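Period circadian protein homolog 2 (Mus musculus, PDB 3GDI) probably acts as a transcription regulator of the mammalian circadian clock, forming protein-protein contacts through its tandem PAS domains. Local coordinates at residues F73-W85 / Y120-V132. Residues are numbered along the deposited sequence; the frame is centred on the assembly and turned at random.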
# COMPACT_ATOMS: atom_id res chain seq x y z
N PHE A 73 -4.02 11.72 5.37
CA PHE A 73 -5.37 12.14 5.73
C PHE A 73 -6.31 12.18 4.53
O PHE A 73 -7.44 11.73 4.61
CB PHE A 73 -5.31 13.53 6.39
CG PHE A 73 -6.66 14.16 6.62
CD1 PHE A 73 -7.29 14.88 5.61
CD2 PHE A 73 -7.30 14.02 7.85
CE1 PHE A 73 -8.54 15.45 5.82
CE2 PHE A 73 -8.55 14.59 8.06
CZ PHE A 73 -9.17 15.31 7.05
N HIS A 74 -5.84 12.72 3.41
CA HIS A 74 -6.65 12.81 2.21
C HIS A 74 -6.94 11.42 1.65
O HIS A 74 -8.06 11.13 1.21
CB HIS A 74 -5.92 13.64 1.15
CG HIS A 74 -5.93 15.11 1.44
ND1 HIS A 74 -4.87 15.94 1.13
CD2 HIS A 74 -6.88 15.91 1.99
CE1 HIS A 74 -5.17 17.18 1.49
NE2 HIS A 74 -6.38 17.18 2.01
N SER A 75 -5.93 10.57 1.68
CA SER A 75 -6.08 9.20 1.18
C SER A 75 -7.18 8.43 1.92
O SER A 75 -8.01 7.78 1.29
CB SER A 75 -4.76 8.45 1.30
OG SER A 75 -4.96 7.07 1.09
N TYR A 76 -7.19 8.51 3.24
CA TYR A 76 -8.17 7.80 4.04
C TYR A 76 -9.50 8.52 4.19
O TYR A 76 -10.44 8.00 4.79
CB TYR A 76 -7.60 7.50 5.43
CG TYR A 76 -6.61 6.35 5.48
CD1 TYR A 76 -7.05 5.02 5.47
CD2 TYR A 76 -5.24 6.58 5.56
CE1 TYR A 76 -6.15 3.95 5.53
CE2 TYR A 76 -4.33 5.52 5.62
CZ TYR A 76 -4.79 4.20 5.61
OH TYR A 76 -3.90 3.16 5.66
N THR A 77 -9.60 9.73 3.65
CA THR A 77 -10.83 10.50 3.75
C THR A 77 -11.43 10.66 2.36
O THR A 77 -12.40 11.39 2.17
CB THR A 77 -10.59 11.90 4.37
OG1 THR A 77 -9.60 12.60 3.61
CG2 THR A 77 -10.12 11.77 5.81
N THR A 78 -10.83 9.96 1.40
CA THR A 78 -11.29 9.98 0.02
C THR A 78 -12.72 9.47 -0.02
O THR A 78 -13.03 8.43 0.56
CB THR A 78 -10.41 9.06 -0.86
OG1 THR A 78 -9.04 9.44 -0.74
CG2 THR A 78 -10.84 9.15 -2.31
N PRO A 79 -13.62 10.21 -0.69
CA PRO A 79 -15.04 9.88 -0.83
C PRO A 79 -15.40 8.42 -1.13
O PRO A 79 -16.12 7.80 -0.36
CB PRO A 79 -15.51 10.82 -1.92
CG PRO A 79 -14.73 12.05 -1.60
CD PRO A 79 -13.33 11.50 -1.36
N TYR A 80 -14.90 7.87 -2.24
CA TYR A 80 -15.23 6.48 -2.57
C TYR A 80 -14.81 5.48 -1.49
O TYR A 80 -14.91 4.27 -1.67
CB TYR A 80 -14.65 6.07 -3.93
CG TYR A 80 -13.14 5.91 -3.98
CD1 TYR A 80 -12.37 6.71 -4.82
CD2 TYR A 80 -12.50 4.93 -3.23
CE1 TYR A 80 -10.99 6.54 -4.91
CE2 TYR A 80 -11.12 4.76 -3.31
CZ TYR A 80 -10.37 5.56 -4.15
OH TYR A 80 -9.01 5.39 -4.23
N LYS A 81 -14.32 6.00 -0.37
CA LYS A 81 -13.93 5.17 0.76
C LYS A 81 -14.83 5.61 1.90
O LYS A 81 -15.86 6.25 1.68
CB LYS A 81 -12.47 5.42 1.15
CG LYS A 81 -11.47 5.14 0.06
CD LYS A 81 -10.06 5.43 0.51
CE LYS A 81 -9.06 5.19 -0.61
NZ LYS A 81 -7.67 5.55 -0.24
N LEU A 82 -14.45 5.27 3.13
CA LEU A 82 -15.24 5.65 4.30
C LEU A 82 -16.64 5.05 4.27
O LEU A 82 -17.19 4.76 3.21
CB LEU A 82 -15.38 7.17 4.37
CG LEU A 82 -14.35 8.06 3.69
CD1 LEU A 82 -15.06 8.99 2.71
CD2 LEU A 82 -13.57 8.86 4.73
N PRO A 83 -17.23 4.85 5.46
CA PRO A 83 -18.57 4.30 5.57
C PRO A 83 -19.56 5.36 6.08
O PRO A 83 -19.26 6.09 7.03
CB PRO A 83 -18.38 3.18 6.58
CG PRO A 83 -17.46 3.83 7.57
CD PRO A 83 -16.47 4.63 6.71
N PRO A 84 -20.73 5.46 5.44
CA PRO A 84 -21.73 6.45 5.87
C PRO A 84 -22.07 6.19 7.33
O PRO A 84 -22.18 5.03 7.74
CB PRO A 84 -22.91 6.16 4.94
CG PRO A 84 -22.24 5.67 3.69
CD PRO A 84 -21.19 4.74 4.25
N TRP A 85 -22.24 7.24 8.12
CA TRP A 85 -22.56 7.05 9.53
C TRP A 85 -23.89 6.31 9.64
O TRP A 85 -24.95 6.91 9.46
CB TRP A 85 -22.66 8.38 10.26
CG TRP A 85 -22.72 8.21 11.75
CD1 TRP A 85 -23.69 7.57 12.47
CD2 TRP A 85 -21.74 8.64 12.70
NE1 TRP A 85 -23.37 7.57 13.80
CE2 TRP A 85 -22.18 8.22 13.98
CE3 TRP A 85 -20.53 9.35 12.61
CZ2 TRP A 85 -21.46 8.48 15.15
CZ3 TRP A 85 -19.81 9.60 13.77
CH2 TRP A 85 -20.28 9.17 15.02
N TYR A 120 3.80 17.98 18.27
CA TYR A 120 2.74 17.12 17.76
C TYR A 120 2.35 16.02 18.74
O TYR A 120 3.10 15.68 19.65
CB TYR A 120 3.19 16.48 16.45
CG TYR A 120 3.31 17.45 15.30
CD1 TYR A 120 2.17 17.90 14.64
CD2 TYR A 120 4.54 17.94 14.89
CE1 TYR A 120 2.26 18.80 13.59
CE2 TYR A 120 4.65 18.85 13.84
CZ TYR A 120 3.50 19.27 13.20
OH TYR A 120 3.58 20.19 12.18
N GLN A 121 1.16 15.48 18.55
CA GLN A 121 0.67 14.40 19.38
C GLN A 121 -0.07 13.43 18.47
O GLN A 121 -0.99 13.82 17.75
CB GLN A 121 -0.30 14.92 20.43
CG GLN A 121 0.29 15.92 21.40
CD GLN A 121 -0.76 16.47 22.34
OE1 GLN A 121 -1.33 15.73 23.14
NE2 GLN A 121 -1.02 17.77 22.23
N PRO A 122 0.32 12.14 18.49
CA PRO A 122 -0.32 11.13 17.66
C PRO A 122 -1.80 10.95 17.99
O PRO A 122 -2.19 10.99 19.15
CB PRO A 122 0.50 9.88 17.95
CG PRO A 122 0.92 10.08 19.37
CD PRO A 122 1.33 11.53 19.38
N PHE A 123 -2.62 10.78 16.96
CA PHE A 123 -4.06 10.60 17.14
C PHE A 123 -4.58 9.49 16.24
O PHE A 123 -4.19 9.38 15.08
CB PHE A 123 -4.81 11.90 16.79
CG PHE A 123 -4.93 12.84 17.94
CD1 PHE A 123 -6.02 12.77 18.80
CD2 PHE A 123 -3.95 13.79 18.19
CE1 PHE A 123 -6.13 13.62 19.90
CE2 PHE A 123 -4.04 14.65 19.28
CZ PHE A 123 -5.14 14.56 20.14
N ARG A 124 -5.45 8.65 16.78
CA ARG A 124 -6.02 7.59 15.98
C ARG A 124 -7.32 8.20 15.52
O ARG A 124 -8.06 8.76 16.33
CB ARG A 124 -6.30 6.36 16.83
CG ARG A 124 -6.82 5.19 16.03
CD ARG A 124 -8.06 4.61 16.68
NE ARG A 124 -8.51 3.40 16.00
CZ ARG A 124 -9.66 2.78 16.24
NH1 ARG A 124 -10.50 3.28 17.14
NH2 ARG A 124 -9.98 1.68 15.58
N MET A 125 -7.62 8.10 14.24
CA MET A 125 -8.84 8.68 13.73
C MET A 125 -9.69 7.74 12.89
O MET A 125 -9.17 6.95 12.11
CB MET A 125 -8.50 9.93 12.92
CG MET A 125 -7.67 10.93 13.69
SD MET A 125 -7.63 12.51 12.85
CE MET A 125 -6.41 12.17 11.56
N THR A 126 -11.00 7.84 13.07
CA THR A 126 -11.94 7.02 12.32
C THR A 126 -12.80 7.99 11.52
O THR A 126 -13.45 8.87 12.08
CB THR A 126 -12.85 6.20 13.25
OG1 THR A 126 -12.09 5.70 14.36
CG2 THR A 126 -13.44 5.01 12.50
N PRO A 127 -12.79 7.85 10.18
CA PRO A 127 -13.54 8.69 9.24
C PRO A 127 -14.94 8.22 8.90
O PRO A 127 -15.15 7.05 8.55
CB PRO A 127 -12.63 8.69 8.02
CG PRO A 127 -12.19 7.26 8.00
CD PRO A 127 -11.87 6.97 9.45
N TYR A 128 -15.89 9.15 8.97
CA TYR A 128 -17.29 8.86 8.65
C TYR A 128 -17.84 9.89 7.67
O TYR A 128 -17.62 11.09 7.83
CB TYR A 128 -18.14 8.87 9.92
CG TYR A 128 -17.81 7.76 10.88
CD1 TYR A 128 -17.94 6.42 10.49
CD2 TYR A 128 -17.39 8.03 12.18
CE1 TYR A 128 -17.64 5.38 11.37
CE2 TYR A 128 -17.10 7.00 13.07
CZ TYR A 128 -17.23 5.68 12.66
OH TYR A 128 -16.95 4.65 13.54
N LEU A 129 -18.55 9.42 6.65
CA LEU A 129 -19.13 10.31 5.65
C LEU A 129 -20.44 10.86 6.24
O LEU A 129 -21.30 10.10 6.68
CB LEU A 129 -19.41 9.52 4.37
CG LEU A 129 -19.41 10.27 3.03
CD1 LEU A 129 -19.48 9.27 1.89
CD2 LEU A 129 -20.58 11.24 2.98
N VAL A 130 -20.58 12.19 6.26
CA VAL A 130 -21.77 12.83 6.82
C VAL A 130 -22.17 14.15 6.13
O VAL A 130 -21.32 14.97 5.80
CB VAL A 130 -21.57 13.11 8.34
CG1 VAL A 130 -22.64 14.05 8.86
CG2 VAL A 130 -21.61 11.81 9.11
N LYS A 131 -23.47 14.34 5.94
CA LYS A 131 -24.01 15.54 5.29
C LYS A 131 -24.26 16.70 6.26
O LYS A 131 -24.59 16.49 7.43
CB LYS A 131 -25.32 15.21 4.57
CG LYS A 131 -25.18 14.27 3.38
CD LYS A 131 -26.54 13.99 2.76
CE LYS A 131 -27.22 15.28 2.31
NZ LYS A 131 -28.63 15.06 1.87
N VAL A 132 -24.12 17.93 5.76
CA VAL A 132 -24.34 19.13 6.56
C VAL A 132 -25.37 20.05 5.92
O VAL A 132 -25.08 20.75 4.95
CB VAL A 132 -23.02 19.91 6.76
CG1 VAL A 132 -23.30 21.23 7.48
CG2 VAL A 132 -22.02 19.08 7.56
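Trp85 and Tyr128 lie obliquely against each other where the chain that follows helix 70-76 of a PAS fold runs in the same direction as strand 121-131, in the PAS-A part of the protein. Their six-membered rings have centroids 4.6 Å apart and planes at 60°, and Trp85 CZ3 comes to 3.3 Å from Tyr128 CD2. The indole is brought there by a first torsion that sets Trp85 CG anti to the backbone N (chi1 -168°), while its CB rests on Val130 CG2. On the CD1 side of the phenol ring, Pro83 meets Tyr128 twice: Pro83 O sits at the ring edge, in its plane, and Pro83 CG is 3.9 Å from Tyr128 CD1. Truncation of Tyr128 to an alanine would probably leave the six-membered ring of Trp85 without its aromatic neighbour and open a gap beside the Pro83 ring. The two backbones are joined by a single parallel bridge between Pro84 and Leu129, made of two weak but fairly straight hydrogen bonds, Leu129 N to Pro83 O (3.4 Å) and Trp85 N to Leu129 O (3.3 Å). Nearer the helix, Leu82 points toward the strand and Leu82 CD2 presses on the Pro127 ring, 3.4 Å from Pro127 CB; the same ring turns its CG to Tyr76 O. Deeper inside, Met125 CE approaches the edge of the Phe73 ring, while Thr77 CG2 covers one face of that ring, 3.8 Å above its centre. Strands 104-108 and 142-150 flank strand 121-131, and Pro83 and Pro84 also pack on Glu298 and Gln294 of the second subunit. The turn from Thr78 to Lys81 is tied back to the helix by Lys81 NZ, which donates to Ser75 O at 2.7 Å from above the carbonyl plane.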